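Local coordinates for McyG protein (Microcystis aeruginosa PCC 7806, PDB 4R0M) that binds phenylalanyl-adenylate in its adenylation domain and probably activates an acid substrate for loading onto the adjoining carrier domain during microcystin synthesis, at residues V22-A26 / V238-C242; N30-I34 / F45-L51. One frame throughout, in Å; residues are numbered along the deposited sequence.

Contact 1. Residues V22-A26 / V238-C242; sequences VLETA and VDLAC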
loop_
_atom_site.group_PDB
_atom_site.type_symbol
_atom_site.label_atom_id
_atom_site.label_comp_id
_atom_site.label_asym_id
_atom_site.label_seq_id
_atom_site.Cartn_x
_atom_site.Cartn_y
_atom_site.Cartn_z
ATOM N N VAL A 22 18.706 -4.970 15.179
ATOM C CA VAL A 22 17.365 -4.574 15.612
ATOM C C VAL A 22 16.554 -5.778 16.103
ATOM O O VAL A 22 15.904 -5.710 17.148
ATOM C CB VAL A 22 16.625 -3.801 14.495
ATOM C CG1 VAL A 22 15.125 -3.755 14.742
ATOM C CG2 VAL A 22 17.183 -2.392 14.378
ATOM N N LEU A 23 16.614 -6.880 15.359
ATOM C CA LEU A 23 15.930 -8.112 15.747
ATOM C C LEU A 23 16.562 -8.757 16.985
ATOM O O LEU A 23 15.850 -9.275 17.846
ATOM C CB LEU A 23 15.886 -9.106 14.578
ATOM C CG LEU A 23 15.293 -10.500 14.825
ATOM C CD1 LEU A 23 13.835 -10.436 15.260
ATOM C CD2 LEU A 23 15.446 -11.371 13.586
ATOM N N GLU A 24 17.892 -8.721 17.061
ATOM C CA GLU A 24 18.627 -9.256 18.210
ATOM C C GLU A 24 18.291 -8.512 19.505
ATOM O O GLU A 24 18.100 -9.136 20.548
ATOM C CB GLU A 24 20.133 -9.244 17.939
ATOM C CG GLU A 24 20.594 -10.374 17.026
ATOM C CD GLU A 24 21.846 -10.040 16.231
ATOM O OE1 GLU A 24 22.500 -9.016 16.520
ATOM O OE2 GLU A 24 22.180 -10.811 15.306
ATOM N N THR A 25 18.208 -7.185 19.423
ATOM C CA THR A 25 17.749 -6.346 20.535
ATOM C C THR A 25 16.330 -6.734 20.975
ATOM O O THR A 25 16.029 -6.750 22.170
ATOM C CB THR A 25 17.789 -4.847 20.149
ATOM O OG1 THR A 25 19.118 -4.490 19.754
ATOM C CG2 THR A 25 17.358 -3.957 21.307
ATOM N N ALA A 26 15.479 -7.056 20.002
ATOM C CA ALA A 26 14.072 -7.387 20.256
ATOM C C ALA A 26 13.868 -8.734 20.950
ATOM O O ALA A 26 12.880 -8.917 21.659
ATOM C CB ALA A 26 13.275 -7.333 18.961
ATOM N N VAL A 238 9.416 -4.311 15.516
ATOM C CA VAL A 238 10.627 -5.003 15.955
ATOM C C VAL A 238 11.603 -4.002 16.586
ATOM O O VAL A 238 12.159 -4.264 17.653
ATOM C CB VAL A 238 11.300 -5.772 14.796
ATOM C CG1 VAL A 238 12.529 -6.526 15.283
ATOM C CG2 VAL A 238 10.316 -6.743 14.159
ATOM N N ASP A 239 11.779 -2.857 15.929
ATOM C CA ASP A 239 12.627 -1.771 16.424
ATOM C C ASP A 239 12.179 -1.290 17.802
ATOM O O ASP A 239 13.006 -1.015 18.670
ATOM C CB ASP A 239 12.629 -0.606 15.426
ATOM C CG ASP A 239 13.775 0.371 15.657
ATOM O OD1 ASP A 239 14.810 -0.026 16.237
ATOM O OD2 ASP A 239 13.644 1.541 15.242
ATOM N N LEU A 240 10.865 -1.199 17.991
ATOM C CA LEU A 240 10.277 -0.833 19.274
ATOM C C LEU A 240 10.258 -2.002 20.255
ATOM O O LEU A 240 10.134 -1.796 21.463
ATOM C CB LEU A 240 8.847 -0.324 19.075
ATOM C CG LEU A 240 8.630 1.070 18.485
ATOM C CD1 LEU A 240 7.203 1.197 17.974
ATOM C CD2 LEU A 240 8.941 2.158 19.507
ATOM N N ALA A 241 10.385 -3.221 19.726
ATOM C CA ALA A 241 10.207 -4.462 20.493
ATOM C C ALA A 241 8.789 -4.580 21.070
ATOM O O ALA A 241 8.582 -5.167 22.136
ATOM C CB ALA A 241 11.264 -4.593 21.587
ATOM N N CYS A 242 7.816 -4.022 20.351
ATOM C CA CYS A 242 6.421 -4.051 20.783
ATOM C C CYS A 242 5.670 -5.207 20.128
ATOM O O CYS A 242 6.185 -5.846 19.211
ATOM C CB CYS A 242 5.737 -2.717 20.473
ATOM S SG CYS A 242 5.327 -2.440 18.732
#
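A Schellman motif ends helix 227-240, and this C-terminal end packs against helix 19-27. A241 is the C-prime residue. Its positive phi of 61° turns the chain out of the helix. The A241 N to V238 O hydrogen bond of 2.9 Å and the bond from C242 N to A237 O close the motif. The contact itself is apolar packing of small and branched side chains. V238 is at its middle. Its CG1 lies 3.8 Å from V22 CG1, 3.8 Å from A26 CB and 4.1 Å from L23 CD1. One methyl group of V238 thus meets three residues of the other helix. V22, with chi1 t, also sets its CG1 3.6 Å from D239 CA. The A26 side chain is only a methyl, so the two chains come close here. A26 CB is 3.5 Å from V238 O and 4.3 Å from A241 CB, and the CA atoms of A26 and A241 are 4.9 Å apart. The CA-to-CB bond of A241 points toward helix 19-27, so the capping turn adds its own methyl to the interface. D239 lies at the margin. Its OD1 is 3.8 Å from V22 CG2, while its OD2 is hydrogen-bonded to T203. The two segments bury 246 Å² between them. Around them, helix 196-210 touches V22 through L200. W88 of helix 80-93 packs on both L23 and V238. Y48, at the start of helix 48-64, covers A26 and V238, and strand 243-246 follows directly after the cap.

Contact 2. Residues N30-I34 / F45-L51; sequences NNHGI and FQSYQDL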
loop_
_atom_site.group_PDB
_atom_site.type_symbol
_atom_site.label_atom_id
_atom_site.label_comp_id
_atom_site.label_asym_id
_atom_site.label_seq_id
_atom_site.Cartn_x
_atom_site.Cartn_y
_atom_site.Cartn_z
ATOM N N ASN A 30 11.314 -11.299 25.638
ATOM C CA ASN A 30 10.585 -12.550 25.400
ATOM C C ASN A 30 9.094 -12.415 25.715
ATOM O O ASN A 30 8.311 -13.351 25.525
ATOM C CB ASN A 30 11.219 -13.725 26.165
ATOM C CG ASN A 30 11.632 -13.358 27.584
ATOM O OD1 ASN A 30 10.916 -12.651 28.298
ATOM N ND2 ASN A 30 12.797 -13.848 28.002
ATOM N N ASN A 31 8.762 -11.231 26.212
ATOM C CA ASN A 31 7.402 -10.830 26.449
ATOM C C ASN A 31 6.604 -10.708 25.136
ATOM O O ASN A 31 5.478 -11.123 25.026
ATOM C CB ASN A 31 7.319 -9.480 27.233
ATOM C CG ASN A 31 7.740 -9.548 28.714
ATOM O OD1 ASN A 31 7.707 -10.574 29.311
ATOM N ND2 ASN A 31 7.982 -8.441 29.304
ATOM N N HIS A 32 7.228 -10.108 24.143
ATOM C CA HIS A 32 6.566 -9.637 22.931
ATOM C C HIS A 32 6.992 -10.357 21.685
ATOM O O HIS A 32 7.983 -11.093 21.679
ATOM C CB HIS A 32 6.779 -8.134 22.777
ATOM C CG HIS A 32 6.369 -7.335 23.991
ATOM N ND1 HIS A 32 5.085 -7.044 24.265
ATOM C CD2 HIS A 32 7.128 -6.770 25.015
ATOM C CE1 HIS A 32 5.021 -6.327 25.404
ATOM N NE2 HIS A 32 6.272 -6.161 25.861
ATOM N N GLY A 33 6.232 -10.144 20.615
ATOM C CA GLY A 33 6.501 -10.766 19.323
ATOM C C GLY A 33 5.352 -10.606 18.348
ATOM O O GLY A 33 4.586 -9.640 18.419
ATOM N N ILE A 34 5.232 -11.569 17.440
ATOM C CA ILE A 34 4.228 -11.515 16.390
ATOM C C ILE A 34 3.053 -12.442 16.687
ATOM O O ILE A 34 3.236 -13.632 16.960
ATOM C CB ILE A 34 4.832 -11.846 15.006
ATOM C CG1 ILE A 34 6.076 -10.988 14.755
ATOM C CG2 ILE A 34 3.798 -11.633 13.905
ATOM C CD1 ILE A 34 6.948 -11.473 13.624
ATOM N N PHE A 45 0.954 -17.181 18.446
ATOM C CA PHE A 45 1.964 -16.242 18.927
ATOM C C PHE A 45 3.374 -16.764 18.680
ATOM O O PHE A 45 3.680 -17.922 18.962
ATOM C CB PHE A 45 1.755 -15.917 20.413
ATOM C CG PHE A 45 2.793 -14.988 20.991
ATOM C CD1 PHE A 45 2.811 -13.635 20.651
ATOM C CD2 PHE A 45 3.747 -15.464 21.891
ATOM C CE1 PHE A 45 3.766 -12.781 21.187
ATOM C CE2 PHE A 45 4.701 -14.612 22.431
ATOM C CZ PHE A 45 4.712 -13.270 22.078
ATOM N N GLN A 46 4.214 -15.894 18.129
ATOM C CA GLN A 46 5.623 -16.178 17.913
ATOM C C GLN A 46 6.420 -15.015 18.491
ATOM O O GLN A 46 6.426 -13.919 17.927
ATOM C CB GLN A 46 5.914 -16.349 16.417
ATOM C CG GLN A 46 7.332 -16.804 16.091
ATOM C CD GLN A 46 7.601 -16.911 14.598
ATOM O OE1 GLN A 46 7.181 -16.059 13.809
ATOM N NE2 GLN A 46 8.321 -17.958 14.203
ATOM N N SER A 47 7.073 -15.254 19.627
ATOM C CA SER A 47 7.917 -14.238 20.265
ATOM C C SER A 47 9.091 -13.879 19.360
ATOM O O SER A 47 9.467 -14.660 18.485
ATOM C CB SER A 47 8.423 -14.724 21.629
ATOM O OG SER A 47 9.460 -15.683 21.487
ATOM N N TYR A 48 9.665 -12.698 19.575
ATOM C CA TYR A 48 10.802 -12.244 18.772
ATOM C C TYR A 48 11.995 -13.197 18.846
ATOM O O TYR A 48 12.754 -13.323 17.881
ATOM C CB TYR A 48 11.209 -10.823 19.155
ATOM C CG TYR A 48 10.229 -9.771 18.694
ATOM C CD1 TYR A 48 9.855 -9.679 17.351
ATOM C CD2 TYR A 48 9.684 -8.859 19.592
ATOM C CE1 TYR A 48 8.957 -8.717 16.921
ATOM C CE2 TYR A 48 8.786 -7.889 19.171
ATOM C CZ TYR A 48 8.426 -7.823 17.835
ATOM O OH TYR A 48 7.535 -6.863 17.404
ATOM N N GLN A 49 12.136 -13.871 19.988
ATOM C CA GLN A 49 13.134 -14.923 20.172
ATOM C C GLN A 49 12.855 -16.123 19.261
ATOM O O GLN A 49 13.774 -16.652 18.632
ATOM C CB GLN A 49 13.184 -15.357 21.648
ATOM C CG GLN A 49 14.237 -16.411 21.978
ATOM C CD GLN A 49 15.658 -15.933 21.725
ATOM O OE1 GLN A 49 16.317 -16.386 20.787
ATOM N NE2 GLN A 49 16.133 -15.008 22.555
ATOM N N ASP A 50 11.589 -16.542 19.199
ATOM C CA ASP A 50 11.167 -17.648 18.330
ATOM C C ASP A 50 11.346 -17.302 16.853
ATOM O O ASP A 50 11.794 -18.139 16.067
ATOM C CB ASP A 50 9.705 -18.027 18.590
ATOM C CG ASP A 50 9.478 -18.602 19.977
ATOM O OD1 ASP A 50 10.084 -19.643 20.308
ATOM O OD2 ASP A 50 8.666 -18.023 20.728
ATOM N N LEU A 51 10.988 -16.072 16.488
ATOM C CA LEU A 51 11.147 -15.582 15.120
ATOM C C LEU A 51 12.613 -15.633 14.697
ATOM O O LEU A 51 12.944 -16.152 13.627
ATOM C CB LEU A 51 10.595 -14.156 14.990
ATOM C CG LEU A 51 10.902 -13.363 13.712
ATOM C CD1 LEU A 51 10.132 -13.907 12.516
ATOM C CD2 LEU A 51 10.597 -11.888 13.913
#
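Residues 30-34 and 45-51 pair across the beta hairpin of strands 33-37 and 43-47, where the second strand runs into helix 48-64. I34 and Q46 are a hydrogen-bonded antiparallel pair: I34 N to Q46 O and Q46 N to I34 O are both 2.7 Å. Y48 N adds a bond of 3.1 Å to H32 O. The Y48 side chain, with chi1 m, lays its ring flat against G33. G33 CA is 3.6 Å from the ring centroid and 8° off the normal, a CH-pi contact. A beta carbon on G33 would clash with Q46 O and S47 CA. F45 takes chi1 t, which brings CZ to 3.7 Å from both N31 O and H32 C; H32 C lies at the ring edge. I34 is m,t, and its CD1 reaches L51 CD2 at 3.7 Å. Q46 is extended, t,t, and its amide bonds to Y36 and D54. S47 is the N-cap. With chi1 p, its OG accepts from D50 N at 3.2 Å and donates to D50 OD2 at 2.6 Å. S47 and D50 form a capping box. H32 and G33 both bond to D243, and strand 33-37 lies between strands 43-47 and 243-246 in the mixed sheet. Helix 80-93 covers I34 and L51 through I84.

Contacts 1 and 2 are direct neighbours, with centres about 10 Å apart. Y48 is the main bridge. Its OH is 2.5 Å from C242 O, a probable hydrogen bond. Its CE1 lies 3.7 Å from V238 CG2, and its CB 3.6 Å from A26 O. H32 CB packs 3.5 Å from A241 O. The tyrosine that covers G33 in the hairpin thus also reaches both segments of contact 1. Helix 19-27 leads into strand 33-37, so the contacts are linked along the chain as well. Residues 22-26, 30-34 and 45-51 come before the phenylalanyl-adenylate pocket, whose residues fall between 182 and 533, and take no part in it.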